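Local coordinates for protein oxalate oxidase 1 (PDB 1FI2) that oxidises oxalate with molecular oxygen to carbon dioxide and hydrogen peroxide at a manganese centre, within a homohexamer built as a trimer of dimers, at residues 79-83 with 139-145. Residues are numbered along the deposited sequence; the frame is centred on the assembly and turned at random.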
loop_
_atom_site.group_PDB
_atom_site.type_symbol
_atom_site.label_atom_id
_atom_site.label_comp_id
_atom_site.label_asym_id
_atom_site.label_seq_id
_atom_site.Cartn_x
_atom_site.Cartn_y
_atom_site.Cartn_z
ATOM N N PHE A 79 -23.882 19.469 17.219
ATOM C CA PHE A 79 -25.008 19.929 16.429
ATOM C C PHE A 79 -26.133 20.582 17.233
ATOM O O PHE A 79 -26.705 19.944 18.118
ATOM C CB PHE A 79 -25.662 18.751 15.699
ATOM C CG PHE A 79 -24.864 17.858 14.810
ATOM C CD1 PHE A 79 -24.934 17.984 13.427
ATOM C CD2 PHE A 79 -24.052 16.866 15.340
ATOM C CE1 PHE A 79 -24.200 17.148 12.608
ATOM C CE2 PHE A 79 -23.311 16.034 14.526
ATOM C CZ PHE A 79 -23.389 16.176 13.153
ATOM N N ALA A 80 -26.531 21.787 16.832
ATOM C CA ALA A 80 -27.710 22.420 17.437
ATOM C C ALA A 80 -28.924 21.686 16.871
ATOM O O ALA A 80 -28.794 21.018 15.843
ATOM C CB ALA A 80 -27.765 23.889 17.049
ATOM N N PRO A 81 -30.069 21.768 17.527
ATOM C CA PRO A 81 -31.282 21.136 17.030
ATOM C C PRO A 81 -31.600 21.600 15.615
ATOM O O PRO A 81 -31.678 22.798 15.337
ATOM C CB PRO A 81 -32.354 21.546 18.023
ATOM C CG PRO A 81 -31.654 22.082 19.217
ATOM C CD PRO A 81 -30.293 22.542 18.768
ATOM N N GLY A 82 -31.723 20.665 14.677
ATOM C CA GLY A 82 -32.000 20.958 13.283
ATOM C C GLY A 82 -30.767 21.329 12.472
ATOM O O GLY A 82 -30.867 21.693 11.294
ATOM N N GLY A 83 -29.590 21.241 13.087
ATOM C CA GLY A 83 -28.344 21.581 12.416
ATOM C C GLY A 83 -27.868 20.412 11.557
ATOM O O GLY A 83 -28.283 19.272 11.771
ATOM N N GLN A 139 -24.987 14.439 8.019
ATOM C CA GLN A 139 -25.621 14.170 9.304
ATOM C C GLN A 139 -26.603 15.319 9.577
ATOM O O GLN A 139 -26.312 16.466 9.246
ATOM C CB GLN A 139 -24.687 14.008 10.490
ATOM C CG GLN A 139 -23.830 12.750 10.509
ATOM C CD GLN A 139 -22.504 12.976 9.805
ATOM O OE1 GLN A 139 -21.963 14.088 9.828
ATOM N NE2 GLN A 139 -21.971 11.947 9.159
ATOM N N PHE A 140 -27.758 15.005 10.145
ATOM C CA PHE A 140 -28.786 16.007 10.438
ATOM C C PHE A 140 -29.379 15.748 11.817
ATOM O O PHE A 140 -29.823 14.630 12.091
ATOM C CB PHE A 140 -29.842 15.944 9.337
ATOM C CG PHE A 140 -30.959 16.940 9.407
ATOM C CD1 PHE A 140 -30.767 18.251 9.015
ATOM C CD2 PHE A 140 -32.230 16.550 9.799
ATOM C CE1 PHE A 140 -31.797 19.171 9.061
ATOM C CE2 PHE A 140 -33.272 17.461 9.841
ATOM C CZ PHE A 140 -33.053 18.773 9.474
ATOM N N ASN A 141 -29.374 16.745 12.703
ATOM C CA ASN A 141 -29.904 16.566 14.054
ATOM C C ASN A 141 -31.427 16.604 14.062
ATOM O O ASN A 141 -32.029 17.669 13.933
ATOM C CB ASN A 141 -29.320 17.626 14.992
ATOM C CG ASN A 141 -29.722 17.439 16.440
ATOM O OD1 ASN A 141 -30.454 16.509 16.776
ATOM N ND2 ASN A 141 -29.250 18.322 17.314
ATOM N N VAL A 142 -32.046 15.447 14.297
ATOM C CA VAL A 142 -33.498 15.338 14.268
ATOM C C VAL A 142 -34.117 15.371 15.660
ATOM O O VAL A 142 -35.341 15.279 15.787
ATOM C CB VAL A 142 -33.978 14.056 13.555
ATOM C CG1 VAL A 142 -33.533 14.044 12.100
ATOM C CG2 VAL A 142 -33.497 12.810 14.284
ATOM N N GLY A 143 -33.288 15.499 16.687
ATOM C CA GLY A 143 -33.777 15.549 18.060
ATOM C C GLY A 143 -34.027 16.992 18.489
ATOM O O GLY A 143 -33.766 17.930 17.739
ATOM N N LYS A 144 -34.517 17.163 19.714
ATOM C CA LYS A 144 -34.802 18.494 20.236
ATOM C C LYS A 144 -33.650 19.025 21.084
ATOM O O LYS A 144 -33.692 20.160 21.556
ATOM C CB LYS A 144 -36.073 18.513 21.080
ATOM C CG LYS A 144 -37.339 17.973 20.445
ATOM C CD LYS A 144 -38.561 18.610 21.099
ATOM C CE LYS A 144 -39.757 17.680 21.123
ATOM N NZ LYS A 144 -41.048 18.424 21.201
ATOM N N THR A 145 -32.658 18.184 21.339
ATOM C CA THR A 145 -31.503 18.541 22.138
ATOM C C THR A 145 -30.249 18.618 21.266
ATOM O O THR A 145 -30.239 18.149 20.132
ATOM C CB THR A 145 -31.208 17.498 23.238
ATOM O OG1 THR A 145 -30.928 16.233 22.618
ATOM C CG2 THR A 145 -32.377 17.341 24.190
#
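Gly82 and Gly83, in the type II beta turn from Ala80 to Gly83, meet the backbone of Asn141 at the end of strand 137-141, near one end of a cupin jellyroll. The turn links strand 73-79 of one sheet to strand 84-89 of the other. The backbone of Asn141 is paired twice: its N donates almost straight to Gly83 O (2.9 Å, 175° at the hydrogen), while its O receives a weak bond from Gly82 N at 3.1 Å. Gly82, with phi 83°, fills the third position of the turn.

The case illustrates how one buried amide can tie two loops together. The side chain of Asn141 has CG anti to the backbone N (chi1 -175°), which carries the amide to the first half of the turn. There ND2 gives weak bonds to Phe79 O and Ala80 O, each 3.1 Å away, and a much straighter one to Thr145 O (3.0 Å), lying close to the plane of the amide. On the other branch, OD1 accepts from Gly143 N in an Asx turn. Beside this network, the Phe79 ring brings CZ to 3.7 Å from Gln139 CB, and Met149 and Leu104 pack on Phe79. Phe140 sends CE1 to 3.5 Å from Gly82 O and also meets Val178 of a second subunit. Two residues before Asn141, Gln139 OE1 accepts from ND2 of Asn85, an oxalate-binding residue, and Gln139 is probably a second-shell residue of the manganese site.

Replacing Asn141 by alanine is likely to leave the carbonyls of Phe79, Ala80 and Thr145 without their shared donor, and Gly143 N without its acceptor, freeing the 142-145 loop to shift. One amide hydrogen probably serves Thr145 O and the other is shared weakly; with OD1 also engaged, an amide flip is likely to be disfavoured.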